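Local coordinates for protein Nrps/pks (Streptomyces albus, PDB 4OPE) that probably catalyses the chain-extending Claisen condensation of a polyketide intermediate, as a ketosynthase domain of the oxazolomycin assembly line, at residues Val321-Leu326 with Leu386-Thr391; Ser344-Ile349 with Ser354-Ala359; Glu380-His385 with Phe393-Asp398. All coordinates share one frame; numbering follows the deposited sequence.

In the fold
Contacts 1 and 2 are buried and mainly apolar, contact 2 with a lysine amine taking part, whereas contact 3 lies at the surface and mixes leucine packing with an arginine. Position differs too: contact 2 is centred about 10 Å from the centre of the chain, contact 1 about 28 Å and contact 3 about 26 Å. Contacts 1 and 3 share the loop between strands 372-373 and 393-395, their centres about 11 Å apart; contact 1 secures it to helix 318-329, contact 3 folds it against the end strand. They meet where Leu388 CD2 lies 3.8 Å from Phe393 CB. Contact 2 joins helices 346-349 and 356-370, and its nearest atoms stay about 5 Å from contact 3.

Contact 1: residues Val321-Leu326 with Leu386-Thr391; sequences VEITGL and LDLDAT
Between the two segments, where Ile323 meets Leu386, Leu388 and Thr391, no ring takes part, though Phe230 touches Ile323 from outside them; the side chains that meet are branched, and they touch through carbon atoms. Ile323, on helix 318-329, points at the loop 386-391 and spreads its outer carbons over three neighbours, Leu388 CD2 being met by two of them. CG1 stands 4.0 Å from Leu386 CD2, while CD1 reaches to 3.9 Å from Leu388 CD2. With CG1 beside its own backbone N (chi1 -57°), Ile323 has CG2 anti to that N, and this second branch comes within 4.2 Å of Thr391 CG2. The second Ile323 carbon at Leu388 CD2 is CG2, at 4.2 Å. Both leucines run roughly perpendicular to the isoleucine, so single carbons touch, the leucine and threonine methyls meeting a methylene and two methyls of Ile323. An alanine in place of Ile323 lacks all three of these outer carbons, and is likely to open a gap beside Leu388 CD2 and take from Leu386 and Thr391 one of their partners on the helix. Thr391 divides its branches: CG2 faces the helix, whereas OG1 accepts from Phe393 N, at the start of the end strand of the large mixed sheet. The neighbouring helix residue Glu322 turns to another task, its carboxylate taking bonds from the backbone N of His311 and of Gly312. With no hydrogen bond between the segments and every touching residue buried, the attachment of the 3-10 turn 388-390 and its flanks to this ketosynthase helix rests on apolar packing, not on directional polar bonds.

Contact 2: residues Ser344-Ile349 with Ser354-Ala359; sequences SVKSGI and SAAGMA
Val345 O is gripped by two backbone donors, Gly348 N at 3.1 Å and Ile349 N at 3.3 Å, and this tight turn sets the side chains of Val345 and Ile349 together against Ala359. Ala359 CB meets both, 3.9 Å from Val345 CG1 and 3.8 Å from Ile349 CD1, the two directions roughly at right angles. Ile349 extends its chain to do so: chi2 of 166° sets CD1 against Ala359 CB, on the facing helix 356-370. One residue earlier, Ser344 O also serves two donors, Ser347 N and Ser347 OG, while Ser344 OG accepts from Lys346 N at 3.2 Å, a capping bond at the turn that leads into the short helix.

Lys346 makes the remaining contact, crossing to Ala356 with CE and NZ. A bend at chi4 (89°) turns NZ away from an extended line, and NZ then lies 3.9 Å from Ala356 CB; its polar partner is His311 O. The lysine also touches His351. The sequence around these residues fits the HGTGT and KSxIGH motifs of ketosynthases, which is consistent with a place beside the active site.

Across the segments no hydrogen bond forms, although polar bonds abound within the first turn. The chemistry implies a division of labour: backbone and serine bonds fix the turn's shape, small alanines admit the helix closely, and Lys346 leans on one of them while its amine is held by a backbone carbonyl.

Contact 3: residues Glu380-His385 with Phe393-Asp398; sequences ERLNPH and FRLQRD
Arg397 starts with CG beside its backbone N (chi1 -60°) and then bends at chi3 (-107°), which swings its guanidinium over to Leu382 and the backbone of Glu380. Leu382 takes a similar first torsion (chi1 -74°), and its CD2 becomes the meeting point of the two segments. That methyl is 3.5 Å from Arg397 NH1 and 4.0 Å from Leu395 CB. Leu382 and Leu395 pass one another in opposite directions, whereas the arginine approaches the leucine at a slant. Leu395 belongs to strand 393-395, an outermost strand of the mixed sheet within this chain, next to strand 340-343; Leu382 and Glu380 therefore pack at the margin of the ketosynthase core. The same loop continues into an Asx turn, in which Asn383 OD1 accepts from His385 N at 2.7 Å, and it is tied to the body of the domain by the salt bridge of Arg381 with Glu232. Although Arg397 NH1 lies 3.5 Å from Glu380 O, the angle is too poor for a hydrogen bond. NH1 instead hydrogen-bonds to Ala379 O, one residue before the loop segment.

Contact 1: residues Val321-Leu326 with Leu386-Thr391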
loop_
_atom_site.group_PDB
_atom_site.type_symbol
_atom_site.label_atom_id
_atom_site.label_comp_id
_atom_site.label_asym_id
_atom_site.label_seq_id
_atom_site.Cartn_x
_atom_site.Cartn_y
_atom_site.Cartn_z
ATOM N N VAL A 321 24.408 7.845 10.035
ATOM C CA VAL A 321 24.072 7.641 8.637
ATOM C C VAL A 321 23.131 8.730 8.145
ATOM O O VAL A 321 23.282 9.203 7.031
ATOM C CB VAL A 321 23.476 6.238 8.411
ATOM C CG1 VAL A 321 22.766 6.111 7.066
ATOM C CG2 VAL A 321 24.593 5.211 8.528
ATOM N N GLU A 322 22.174 9.132 8.968
ATOM C CA GLU A 322 21.243 10.183 8.575
ATOM C C GLU A 322 21.990 11.492 8.328
ATOM O O GLU A 322 21.745 12.203 7.350
ATOM C CB GLU A 322 20.163 10.375 9.620
ATOM C CG GLU A 322 19.119 11.402 9.219
ATOM C CD GLU A 322 17.792 11.330 10.007
ATOM O OE1 GLU A 322 17.717 10.650 11.069
ATOM O OE2 GLU A 322 16.796 11.971 9.536
ATOM N N ILE A 323 22.943 11.787 9.184
ATOM C CA ILE A 323 23.697 12.996 8.984
ATOM C C ILE A 323 24.550 12.939 7.708
ATOM O O ILE A 323 24.656 13.911 6.955
ATOM C CB ILE A 323 24.547 13.341 10.209
ATOM C CG1 ILE A 323 23.677 13.468 11.451
ATOM C CG2 ILE A 323 25.237 14.658 9.982
ATOM C CD1 ILE A 323 22.562 14.499 11.333
ATOM N N THR A 324 25.151 11.805 7.449
ATOM C CA THR A 324 25.930 11.664 6.255
ATOM C C THR A 324 25.073 11.814 5.018
ATOM O O THR A 324 25.510 12.399 4.058
ATOM C CB THR A 324 26.540 10.287 6.224
ATOM O OG1 THR A 324 27.262 10.105 7.439
ATOM C CG2 THR A 324 27.447 10.122 5.019
ATOM N N GLY A 325 23.859 11.269 5.032
ATOM C CA GLY A 325 22.927 11.423 3.911
ATOM C C GLY A 325 22.653 12.888 3.632
ATOM O O GLY A 325 22.691 13.324 2.479
ATOM N N LEU A 326 22.399 13.648 4.693
ATOM C CA LEU A 326 22.111 15.049 4.578
ATOM C C LEU A 326 23.285 15.786 3.980
ATOM O O LEU A 326 23.112 16.547 3.024
ATOM C CB LEU A 326 21.784 15.640 5.934
ATOM C CG LEU A 326 20.403 15.281 6.498
ATOM C CD1 LEU A 326 20.385 15.543 7.974
ATOM C CD2 LEU A 326 19.306 16.100 5.868
ATOM N N LEU A 386 28.758 12.022 15.143
ATOM C CA LEU A 386 28.017 12.649 14.022
ATOM C C LEU A 386 28.806 13.748 13.372
ATOM O O LEU A 386 28.632 14.014 12.163
ATOM C CB LEU A 386 26.746 13.313 14.501
ATOM C CG LEU A 386 25.780 12.507 15.338
ATOM C CD1 LEU A 386 24.760 13.464 15.915
ATOM C CD2 LEU A 386 25.144 11.415 14.494
ATOM N N ASP A 387 29.592 14.434 14.218
ATOM C CA ASP A 387 30.383 15.595 13.822
ATOM C C ASP A 387 29.512 16.721 13.263
ATOM O O ASP A 387 29.838 17.320 12.240
ATOM C CB ASP A 387 31.464 15.179 12.801
ATOM C CG ASP A 387 32.588 16.217 12.673
ATOM O OD1 ASP A 387 32.935 16.876 13.695
ATOM O OD2 ASP A 387 33.111 16.362 11.537
ATOM N N LEU A 388 28.406 17.003 13.954
ATOM C CA LEU A 388 27.430 18.007 13.514
ATOM C C LEU A 388 27.991 19.378 13.198
ATOM O O LEU A 388 27.484 20.084 12.323
ATOM C CB LEU A 388 26.392 18.219 14.594
ATOM C CG LEU A 388 25.173 17.314 14.527
ATOM C CD1 LEU A 388 24.195 17.789 15.584
ATOM C CD2 LEU A 388 24.534 17.318 13.152
ATOM N N ASP A 389 29.046 19.736 13.915
ATOM C CA ASP A 389 29.549 21.099 13.961
ATOM C C ASP A 389 30.202 21.448 12.642
ATOM O O ASP A 389 30.244 22.616 12.242
ATOM C CB ASP A 389 30.523 21.232 15.137
ATOM C CG ASP A 389 30.095 20.370 16.356
ATOM O OD1 ASP A 389 30.192 19.114 16.265
ATOM O OD2 ASP A 389 29.635 20.941 17.375
ATOM N N ALA A 390 30.661 20.407 11.948
ATOM C CA ALA A 390 31.096 20.513 10.547
ATOM C C ALA A 390 29.933 20.705 9.550
ATOM O O ALA A 390 30.139 20.929 8.345
ATOM C CB ALA A 390 31.877 19.262 10.181
ATOM N N THR A 391 28.713 20.594 10.073
ATOM C CA THR A 391 27.503 20.681 9.277
ATOM C C THR A 391 26.702 21.901 9.717
ATOM O O THR A 391 26.990 22.520 10.762
ATOM C CB THR A 391 26.612 19.408 9.401
ATOM O OG1 THR A 391 25.809 19.464 10.587
ATOM C CG2 THR A 391 27.475 18.169 9.450
#

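Contact 2: residues Ser344-Ile349 with Ser354-Ala359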
loop_
_atom_site.group_PDB
_atom_site.type_symbol
_atom_site.label_atom_id
_atom_site.label_comp_id
_atom_site.label_asym_id
_atom_site.label_seq_id
_atom_site.Cartn_x
_atom_site.Cartn_y
_atom_site.Cartn_z
ATOM N N SER A 344 13.753 15.619 16.389
ATOM C CA SER A 344 12.900 14.491 16.087
ATOM C C SER A 344 11.847 14.292 17.130
ATOM O O SER A 344 12.165 14.081 18.307
ATOM C CB SER A 344 13.687 13.197 15.972
ATOM O OG SER A 344 12.824 12.081 15.639
ATOM N N VAL A 345 10.598 14.247 16.674
ATOM C CA VAL A 345 9.475 13.873 17.500
ATOM C C VAL A 345 9.622 12.542 18.242
ATOM O O VAL A 345 9.031 12.343 19.292
ATOM C CB VAL A 345 8.184 13.856 16.650
ATOM C CG1 VAL A 345 8.125 12.642 15.736
ATOM C CG2 VAL A 345 6.929 13.958 17.540
ATOM N N LYS A 346 10.411 11.632 17.712
ATOM C CA LYS A 346 10.588 10.347 18.342
ATOM C C LYS A 346 11.243 10.497 19.733
ATOM O O LYS A 346 11.086 9.637 20.614
ATOM C CB LYS A 346 11.453 9.460 17.464
ATOM C CG LYS A 346 10.912 9.191 16.092
ATOM C CD LYS A 346 11.714 8.149 15.295
ATOM C CE LYS A 346 10.861 7.532 14.192
ATOM N NZ LYS A 346 10.965 8.338 12.942
ATOM N N SER A 347 11.991 11.569 19.951
ATOM C CA SER A 347 12.702 11.700 21.222
ATOM C C SER A 347 11.721 11.907 22.370
ATOM O O SER A 347 12.008 11.577 23.527
ATOM C CB SER A 347 13.693 12.831 21.145
ATOM O OG SER A 347 13.033 14.086 20.964
ATOM N N GLY A 348 10.528 12.364 22.052
ATOM C CA GLY A 348 9.492 12.533 23.046
ATOM C C GLY A 348 8.457 11.439 23.181
ATOM O O GLY A 348 8.113 11.033 24.302
ATOM N N ILE A 349 7.945 10.951 22.053
ATOM C CA ILE A 349 6.931 9.888 22.082
ATOM C C ILE A 349 7.427 8.519 21.687
ATOM O O ILE A 349 6.715 7.560 21.857
ATOM C CB ILE A 349 5.764 10.194 21.114
ATOM C CG1 ILE A 349 6.248 10.311 19.679
ATOM C CG2 ILE A 349 5.116 11.507 21.479
ATOM C CD1 ILE A 349 5.127 10.263 18.695
ATOM N N SER A 354 4.486 2.809 11.684
ATOM C CA SER A 354 3.800 3.285 10.480
ATOM C C SER A 354 3.212 4.707 10.588
ATOM O O SER A 354 2.893 5.344 9.586
ATOM C CB SER A 354 2.722 2.289 10.014
ATOM O OG SER A 354 1.972 1.728 11.095
ATOM N N ALA A 355 3.058 5.194 11.804
ATOM C CA ALA A 355 2.532 6.519 12.064
ATOM C C ALA A 355 3.617 7.539 12.344
ATOM O O ALA A 355 3.319 8.686 12.578
ATOM C CB ALA A 355 1.573 6.452 13.253
ATOM N N ALA A 356 4.870 7.121 12.319
ATOM C CA ALA A 356 6.032 7.995 12.553
ATOM C C ALA A 356 6.039 9.267 11.712
ATOM O O ALA A 356 6.242 10.363 12.225
ATOM C CB ALA A 356 7.303 7.231 12.292
ATOM N N GLY A 357 5.806 9.102 10.427
ATOM C CA GLY A 357 5.732 10.227 9.510
ATOM C C GLY A 357 4.607 11.174 9.833
ATOM O O GLY A 357 4.819 12.376 9.718
HETATM N N MSE A 358 3.449 10.659 10.264
HETATM C CA MSE A 358 2.355 11.510 10.709
HETATM C C MSE A 358 2.670 12.291 11.968
HETATM O O MSE A 358 2.351 13.475 12.036
HETATM C CB MSE A 358 0.990 10.815 10.990
HETATM C CG MSE A 358 0.231 10.384 9.743
HETATM SE SE MSE A 358 -0.265 11.984 8.747
HETATM C CE MSE A 358 0.290 11.459 6.943
ATOM N N ALA A 359 3.252 11.647 12.980
ATOM C CA ALA A 359 3.718 12.383 14.182
ATOM C C ALA A 359 4.668 13.490 13.754
ATOM O O ALA A 359 4.606 14.621 14.253
ATOM C CB ALA A 359 4.428 11.454 15.165
#

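Contact 3: residues Glu380-His385 with Phe393-Asp398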
loop_
_atom_site.group_PDB
_atom_site.type_symbol
_atom_site.label_atom_id
_atom_site.label_comp_id
_atom_site.label_asym_id
_atom_site.label_seq_id
_atom_site.Cartn_x
_atom_site.Cartn_y
_atom_site.Cartn_z
ATOM N N GLU A 380 21.220 15.819 25.661
ATOM C CA GLU A 380 21.944 16.776 26.506
ATOM C C GLU A 380 23.398 16.752 26.118
ATOM O O GLU A 380 24.025 17.810 26.023
ATOM C CB GLU A 380 21.788 16.479 28.003
ATOM C CG GLU A 380 20.331 16.414 28.479
ATOM C CD GLU A 380 19.631 15.052 28.212
ATOM O OE1 GLU A 380 20.165 14.168 27.477
ATOM O OE2 GLU A 380 18.509 14.876 28.739
ATOM N N ARG A 381 23.917 15.541 25.877
ATOM C CA ARG A 381 25.219 15.377 25.218
ATOM C C ARG A 381 24.956 14.764 23.857
ATOM O O ARG A 381 24.212 13.808 23.716
ATOM C CB ARG A 381 26.146 14.478 26.014
ATOM C CG ARG A 381 26.307 14.874 27.467
ATOM C CD ARG A 381 27.098 13.874 28.302
ATOM N NE ARG A 381 28.374 13.453 27.712
ATOM C CZ ARG A 381 29.417 14.254 27.502
ATOM N NH1 ARG A 381 29.357 15.540 27.814
ATOM N NH2 ARG A 381 30.542 13.775 26.985
ATOM N N LEU A 382 25.570 15.330 22.844
ATOM C CA LEU A 382 25.365 14.847 21.510
ATOM C C LEU A 382 26.056 13.557 21.297
ATOM O O LEU A 382 27.015 13.234 21.969
ATOM C CB LEU A 382 25.955 15.798 20.506
ATOM C CG LEU A 382 25.205 17.095 20.261
ATOM C CD1 LEU A 382 25.895 17.714 19.055
ATOM C CD2 LEU A 382 23.710 16.902 20.007
ATOM N N ASN A 383 25.582 12.828 20.310
ATOM C CA ASN A 383 26.326 11.720 19.799
ATOM C C ASN A 383 27.586 12.292 19.226
ATOM O O ASN A 383 27.520 13.103 18.314
ATOM C CB ASN A 383 25.524 11.049 18.717
ATOM C CG ASN A 383 26.229 9.902 18.085
ATOM O OD1 ASN A 383 27.431 9.881 18.004
ATOM N ND2 ASN A 383 25.458 8.957 17.576
ATOM N N PRO A 384 28.742 11.873 19.753
ATOM C CA PRO A 384 30.019 12.430 19.329
ATOM C C PRO A 384 30.484 11.938 17.994
ATOM O O PRO A 384 31.398 12.537 17.456
ATOM C CB PRO A 384 30.983 11.953 20.403
ATOM C CG PRO A 384 30.401 10.687 20.866
ATOM C CD PRO A 384 28.913 10.822 20.759
ATOM N N HIS A 385 29.873 10.882 17.450
ATOM C CA HIS A 385 30.290 10.362 16.133
ATOM C C HIS A 385 29.561 10.982 14.934
ATOM O O HIS A 385 29.711 10.483 13.818
ATOM C CB HIS A 385 30.097 8.851 16.064
ATOM C CG HIS A 385 30.624 8.140 17.259
ATOM N ND1 HIS A 385 29.819 7.392 18.098
ATOM C CD2 HIS A 385 31.867 8.084 17.779
ATOM C CE1 HIS A 385 30.544 6.906 19.090
ATOM N NE2 HIS A 385 31.788 7.322 18.925
ATOM N N PHE A 393 23.712 21.748 10.802
ATOM C CA PHE A 393 22.621 21.342 11.676
ATOM C C PHE A 393 22.934 21.576 13.121
ATOM O O PHE A 393 24.004 21.325 13.543
ATOM C CB PHE A 393 22.262 19.856 11.443
ATOM C CG PHE A 393 22.042 19.543 9.993
ATOM C CD1 PHE A 393 20.895 19.970 9.351
ATOM C CD2 PHE A 393 23.009 18.906 9.259
ATOM C CE1 PHE A 393 20.701 19.739 8.006
ATOM C CE2 PHE A 393 22.834 18.688 7.909
ATOM C CZ PHE A 393 21.674 19.104 7.277
ATOM N N ARG A 394 21.973 22.053 13.876
ATOM C CA ARG A 394 22.105 22.151 15.318
ATOM C C ARG A 394 20.862 21.562 15.966
ATOM O O ARG A 394 19.736 21.858 15.587
ATOM C CB ARG A 394 22.296 23.613 15.772
ATOM C CG ARG A 394 23.541 24.288 15.205
ATOM C CD ARG A 394 24.898 23.729 15.697
ATOM N NE ARG A 394 26.013 24.428 15.024
ATOM C CZ ARG A 394 26.643 24.035 13.907
ATOM N NH1 ARG A 394 26.368 22.885 13.287
ATOM N NH2 ARG A 394 27.589 24.814 13.410
ATOM N N LEU A 395 21.093 20.703 16.930
ATOM C CA LEU A 395 20.036 20.042 17.583
ATOM C C LEU A 395 19.269 21.110 18.324
ATOM O O LEU A 395 19.816 21.937 18.964
ATOM C CB LEU A 395 20.575 18.944 18.493
ATOM C CG LEU A 395 19.801 17.645 18.704
ATOM C CD1 LEU A 395 19.119 17.700 20.044
ATOM C CD2 LEU A 395 18.782 17.303 17.623
ATOM N N GLN A 396 17.965 21.093 18.174
ATOM C CA GLN A 396 17.119 22.043 18.813
ATOM C C GLN A 396 16.698 21.474 20.138
ATOM O O GLN A 396 15.767 20.694 20.202
ATOM C CB GLN A 396 15.907 22.272 17.934
ATOM C CG GLN A 396 14.976 23.322 18.479
ATOM C CD GLN A 396 15.597 24.678 18.475
ATOM O OE1 GLN A 396 16.154 25.120 17.482
ATOM N NE2 GLN A 396 15.518 25.333 19.580
ATOM N N ARG A 397 17.373 21.889 21.197
ATOM C CA ARG A 397 17.154 21.331 22.506
ATOM C C ARG A 397 16.293 22.187 23.365
ATOM O O ARG A 397 15.901 21.757 24.434
ATOM C CB ARG A 397 18.483 21.176 23.220
ATOM C CG ARG A 397 19.480 20.275 22.506
ATOM C CD ARG A 397 20.636 19.948 23.448
ATOM N NE ARG A 397 21.819 20.675 23.049
ATOM C CZ ARG A 397 22.977 20.141 22.753
ATOM N NH1 ARG A 397 23.162 18.833 22.840
ATOM N NH2 ARG A 397 23.960 20.934 22.378
ATOM N N ASP A 398 16.005 23.406 22.937
ATOM C CA ASP A 398 15.215 24.313 23.760
ATOM C C ASP A 398 14.016 24.871 23.016
ATOM O O ASP A 398 14.076 25.081 21.806
ATOM C CB ASP A 398 16.097 25.465 24.240
ATOM C CG ASP A 398 17.065 25.038 25.329
ATOM O OD1 ASP A 398 16.606 24.357 26.284
ATOM O OD2 ASP A 398 18.275 25.388 25.234
#